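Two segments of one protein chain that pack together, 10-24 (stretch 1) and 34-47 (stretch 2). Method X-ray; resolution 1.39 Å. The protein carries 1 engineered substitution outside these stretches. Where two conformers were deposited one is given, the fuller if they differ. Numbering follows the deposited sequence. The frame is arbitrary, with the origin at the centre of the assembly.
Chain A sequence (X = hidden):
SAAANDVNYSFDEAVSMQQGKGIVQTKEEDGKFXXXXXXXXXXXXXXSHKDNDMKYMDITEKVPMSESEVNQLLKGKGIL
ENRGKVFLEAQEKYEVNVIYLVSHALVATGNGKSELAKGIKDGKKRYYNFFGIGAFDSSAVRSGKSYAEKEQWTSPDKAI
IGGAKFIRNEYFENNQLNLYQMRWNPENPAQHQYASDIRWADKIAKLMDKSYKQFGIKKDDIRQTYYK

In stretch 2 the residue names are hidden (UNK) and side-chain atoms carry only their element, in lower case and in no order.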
# COMPACT_ATOMS: atom_id res chain seq x y z
N SER A 10 17.72 -2.20 17.49
CA SER A 10 18.07 -3.56 17.19
C SER A 10 16.82 -4.30 16.71
O SER A 10 15.65 -3.93 17.02
CB SER A 10 18.61 -4.32 18.41
OG SER A 10 17.62 -4.51 19.37
N PHE A 11 17.02 -5.39 15.98
CA PHE A 11 15.87 -6.21 15.58
C PHE A 11 15.07 -6.69 16.74
O PHE A 11 13.86 -6.61 16.77
CB PHE A 11 16.38 -7.40 14.71
CG PHE A 11 15.29 -8.27 14.17
CD1 PHE A 11 14.43 -7.75 13.20
CD2 PHE A 11 15.04 -9.53 14.65
CE1 PHE A 11 13.39 -8.52 12.68
CE2 PHE A 11 14.01 -10.28 14.12
CZ PHE A 11 13.20 -9.78 13.15
N ASP A 12 15.76 -7.18 17.80
CA ASP A 12 15.02 -7.69 18.94
C ASP A 12 14.16 -6.63 19.65
O ASP A 12 13.07 -6.92 20.09
CB ASP A 12 15.97 -8.37 19.97
CG ASP A 12 16.53 -9.70 19.46
OD1 ASP A 12 15.98 -10.27 18.51
OD2 ASP A 12 17.55 -10.16 20.03
N GLU A 13 14.70 -5.41 19.70
CA GLU A 13 13.95 -4.28 20.29
C GLU A 13 12.70 -3.99 19.44
O GLU A 13 11.60 -3.87 19.97
CB GLU A 13 14.84 -3.04 20.36
CG GLU A 13 15.85 -2.99 21.54
CD GLU A 13 16.98 -2.00 21.34
OE1 GLU A 13 17.20 -1.35 20.28
OE2 GLU A 13 17.80 -1.92 22.31
N ALA A 14 12.90 -3.98 18.11
CA ALA A 14 11.77 -3.75 17.22
C ALA A 14 10.68 -4.82 17.31
O ALA A 14 9.49 -4.55 17.34
CB ALA A 14 12.26 -3.61 15.79
N VAL A 15 11.10 -6.09 17.40
CA VAL A 15 10.16 -7.17 17.55
C VAL A 15 9.30 -6.99 18.80
O VAL A 15 8.09 -7.13 18.77
CB VAL A 15 10.86 -8.54 17.59
CG1 VAL A 15 9.87 -9.62 18.02
CG2 VAL A 15 11.51 -8.85 16.27
N SER A 16 9.95 -6.65 19.92
CA SER A 16 9.21 -6.47 21.17
C SER A 16 8.15 -5.37 21.04
O SER A 16 7.06 -5.44 21.55
CB SER A 16 10.15 -6.11 22.31
OG SER A 16 10.98 -7.21 22.63
N MET A 17 8.53 -4.30 20.34
CA MET A 17 7.61 -3.18 20.09
C MET A 17 6.41 -3.63 19.23
O MET A 17 5.32 -3.32 19.53
CB MET A 17 8.38 -2.02 19.48
CG MET A 17 9.37 -1.39 20.46
SD MET A 17 10.59 -0.28 19.78
CE MET A 17 9.63 1.16 19.54
N GLN A 18 6.70 -4.40 18.15
CA GLN A 18 5.64 -4.88 17.24
C GLN A 18 4.66 -5.83 17.96
O GLN A 18 3.51 -5.91 17.61
CB GLN A 18 6.24 -5.62 16.07
CG GLN A 18 7.06 -4.80 15.11
CD GLN A 18 6.33 -3.71 14.34
OE1 GLN A 18 5.10 -3.66 14.34
NE2 GLN A 18 7.10 -2.90 13.66
N GLN A 19 5.19 -6.50 18.99
CA GLN A 19 4.41 -7.42 19.81
C GLN A 19 3.76 -6.72 21.01
O GLN A 19 3.10 -7.36 21.88
CB GLN A 19 5.33 -8.53 20.32
CG GLN A 19 5.88 -9.42 19.23
CD GLN A 19 6.99 -10.36 19.69
OE1 GLN A 19 7.59 -10.17 20.76
NE2 GLN A 19 7.26 -11.39 18.90
N GLY A 20 3.86 -5.40 21.08
CA GLY A 20 3.33 -4.67 22.22
C GLY A 20 1.84 -4.67 22.40
O GLY A 20 1.02 -5.06 21.52
N LYS A 21 1.40 -4.18 23.54
CA LYS A 21 -0.01 -4.29 23.92
C LYS A 21 -0.96 -3.61 22.97
O LYS A 21 -0.84 -2.43 22.67
CB LYS A 21 -0.26 -3.74 25.35
CG LYS A 21 -1.70 -3.94 25.78
CD LYS A 21 -1.88 -3.42 27.21
CE LYS A 21 -3.29 -3.61 27.66
NZ LYS A 21 -3.61 -5.07 27.80
N GLY A 22 -1.98 -4.37 22.53
CA GLY A 22 -3.02 -3.83 21.69
C GLY A 22 -2.73 -3.58 20.23
O GLY A 22 -3.62 -3.10 19.51
N ILE A 23 -1.50 -3.82 19.80
CA ILE A 23 -1.10 -3.49 18.40
C ILE A 23 -1.71 -4.59 17.51
O ILE A 23 -1.43 -5.77 17.74
CB ILE A 23 0.39 -3.40 18.27
CG1 ILE A 23 0.92 -2.19 19.09
CG2 ILE A 23 0.80 -3.32 16.80
CD1 ILE A 23 2.39 -2.26 19.37
N VAL A 24 -2.45 -4.16 16.51
CA VAL A 24 -3.17 -5.12 15.63
C VAL A 24 -2.23 -5.65 14.55
O VAL A 24 -1.69 -4.86 13.78
CB VAL A 24 -4.41 -4.48 15.03
CG1 VAL A 24 -5.10 -5.46 14.07
CG2 VAL A 24 -5.36 -4.00 16.14
N UNK A 34 -7.26 -13.27 10.97
CA UNK A 34 -7.20 -13.51 12.41
C UNK A 34 -5.98 -12.81 13.00
O UNK A 34 -5.09 -12.41 12.26
c UNK A 34 -7.10 -15.02 12.71
c UNK A 34 -8.33 -15.78 12.16
c UNK A 34 -5.82 -15.68 12.18
N UNK A 35 -5.90 -12.66 14.33
CA UNK A 35 -4.70 -12.07 14.94
C UNK A 35 -3.53 -12.98 14.77
O UNK A 35 -3.61 -14.22 14.92
o UNK A 35 -2.92 -8.59 16.92
c UNK A 35 -3.90 -9.32 16.59
c UNK A 35 -3.89 -10.82 17.05
c UNK A 35 -4.94 -11.72 16.43
o UNK A 35 -4.86 -8.86 15.95
N UNK A 36 -2.38 -12.42 14.40
CA UNK A 36 -1.15 -13.15 14.28
C UNK A 36 -0.54 -13.32 15.67
O UNK A 36 -0.63 -12.41 16.50
c UNK A 36 -0.18 -12.39 13.39
N UNK A 37 0.13 -14.44 15.89
CA UNK A 37 0.79 -14.59 17.17
C UNK A 37 2.17 -13.98 17.17
O UNK A 37 2.68 -13.55 16.14
n UNK A 37 1.05 -18.15 16.47
o UNK A 37 2.70 -16.60 16.33
c UNK A 37 1.59 -16.93 16.74
c UNK A 37 0.77 -16.06 17.60
N UNK A 38 2.78 -13.93 18.34
CA UNK A 38 4.11 -13.36 18.46
C UNK A 38 5.16 -13.95 17.54
O UNK A 38 5.95 -13.22 16.97
c UNK A 38 4.00 -12.29 20.78
n UNK A 38 3.16 -11.44 20.20
o UNK A 38 4.29 -12.23 21.99
c UNK A 38 4.59 -13.41 19.93
N UNK A 39 5.21 -15.28 17.41
CA UNK A 39 6.18 -15.91 16.52
C UNK A 39 5.96 -15.52 15.05
O UNK A 39 6.94 -15.33 14.31
c UNK A 39 6.85 -17.94 17.90
c UNK A 39 6.12 -17.45 16.67
o UNK A 39 7.65 -17.22 18.48
n UNK A 39 6.57 -19.18 18.29
N UNK A 40 4.71 -15.48 14.67
CA UNK A 40 4.31 -15.11 13.30
C UNK A 40 4.72 -13.69 12.98
O UNK A 40 5.26 -13.42 11.92
c UNK A 40 2.46 -16.80 13.03
o UNK A 40 0.59 -18.14 12.64
o UNK A 40 0.22 -16.26 13.70
c UNK A 40 0.99 -17.05 13.14
c UNK A 40 2.82 -15.30 13.10
N UNK A 41 4.51 -12.80 13.95
CA UNK A 41 4.92 -11.38 13.77
C UNK A 41 6.41 -11.32 13.59
O UNK A 41 6.94 -10.69 12.64
c UNK A 41 2.54 -9.96 16.44
c UNK A 41 4.52 -10.55 14.97
c UNK A 41 3.04 -10.40 15.06
c UNK A 41 5.20 -9.18 14.89
N UNK A 42 7.18 -11.96 14.48
CA UNK A 42 8.61 -11.95 14.38
C UNK A 42 9.14 -12.51 13.05
O UNK A 42 10.08 -11.98 12.48
c UNK A 42 9.25 -12.69 15.57
N UNK A 43 8.55 -13.64 12.61
CA UNK A 43 8.98 -14.26 11.38
C UNK A 43 8.76 -13.31 10.15
O UNK A 43 9.62 -13.15 9.29
c UNK A 43 7.94 -17.88 8.11
n UNK A 43 7.41 -19.23 7.77
c UNK A 43 7.82 -17.57 9.60
c UNK A 43 8.60 -16.29 9.87
c UNK A 43 8.21 -15.59 11.17
N UNK A 44 7.59 -12.70 10.18
CA UNK A 44 7.11 -11.84 9.08
C UNK A 44 7.99 -10.61 8.89
O UNK A 44 8.26 -10.19 7.76
c UNK A 44 5.68 -11.40 9.28
N UNK A 45 8.53 -10.07 9.99
CA UNK A 45 9.36 -8.89 9.93
C UNK A 45 10.84 -9.19 9.74
O UNK A 45 11.67 -8.30 9.54
c UNK A 45 9.06 -7.91 11.12
c UNK A 45 9.40 -8.53 12.42
s UNK A 45 8.91 -7.52 13.83
c UNK A 45 10.17 -6.29 13.76
N UNK A 46 11.22 -10.48 9.75
CA UNK A 46 12.61 -10.85 9.52
C UNK A 46 13.07 -10.48 8.12
O UNK A 46 12.35 -10.67 7.14
c UNK A 46 12.83 -12.37 9.82
o UNK A 46 12.42 -12.64 11.16
c UNK A 46 14.23 -12.75 9.66
N UNK A 47 14.25 -9.92 8.04
CA UNK A 47 14.79 -9.46 6.77
C UNK A 47 15.38 -10.66 6.07
O UNK A 47 16.26 -11.31 6.63
c UNK A 47 15.63 -7.24 7.77
c UNK A 47 15.95 -8.46 6.89
c UNK A 47 16.39 -8.03 5.51
c UNK A 47 14.64 -6.27 7.20

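Position 34 carries three side-chain carbons, the first bearing the other two, and lies out of reach of stretch 1; this short fork is Val 34. At position 35 three carbons run in a row and the third holds two oxygens, a carboxylate whose end comes nearer to stretch 1 than the CA-to-CB bond suggests. One oxygen lies 3.9 Å from CG1 of Val 24 and the other 3.3 Å from the backbone O of Ile 23. This is Glu 35; the nearer oxygen, OE2, and O of Ile 23 are both acceptors, and no hydrogen bond joins them.

Position 36 has a single carbon and makes no contact, hence Ala 36. Position 37 has two carbons, the second carrying one oxygen and one nitrogen, which is the amide of Asn 37. Its CA-to-CB bond points away from stretch 1, and the side chain serves its own helix instead: OD1 accepts from N of residue 40 at 2.8 Å, capping the helix start.

Position 38 repeats the pattern of two carbons ending in an oxygen and a nitrogen. Its CB is 3.5 Å from NE2 of Gln 19, and its backbone O accepts from that same NE2 at 3.0 Å; it is Asn 38. Position 39 again has two carbons with a terminal oxygen and nitrogen; its CA-to-CB bond points away and, although the end of the side chain comes nearer, it makes no contact with stretch 1; this is Asn 39. Position 40, three carbons with two oxygens on the last, also has its CA-to-CB bond pointing away and is Glu 40. Its OE1 accepts from N of Asn 37 at 2.8 Å, a second hydrogen bond beside the cap.

Position 41 has four carbons, forked at the first with one arm two carbons long. Its CA-to-CB bond points toward stretch 1, and the one-carbon arm lies 3.9 Å from CB of Gln 18: Ile 41. Position 42 has one carbon, 4.0 Å from CG1 of Val 15, and is Ala 42; here the two backbones come within 5.9 Å, CA of Val 15 to CA of Ala 42. Position 43, four carbons in a row ending in nitrogen, points away as Lys 43, and position 44, a lone carbon out of reach, is Ala 44.

Position 45 is an unbranched chain of two carbons, a sulfur and a carbon. The sulfur lies 3.5 Å from CG of Gln 18 and 3.8 Å from CG2 of Val 15, while the terminal carbon is 4.0 Å from CB of Ala 14; only Met 45 fits. At position 46 one carbon carries an oxygen and a carbon, the oxygen 3.6 Å from CZ of Phe 11: Thr 46, whose OG1 donates to O of Ala 42 at 2.8 Å. Position 47, four carbons forked at the first with one two-carbon arm, is Ile 47, without a close contact.

The helices cross at 134°, with axes 9.8 Å apart at closest approach. Met 45 is the knob, seated among Phe 11, Ala 14, Val 15 and Gln 18. Small Ala 42 fits beside Val 15, and the Gln 19 hydrogen bond ties the other end.

Stretch 2 (34-47) VEANNNEIAKAMTI
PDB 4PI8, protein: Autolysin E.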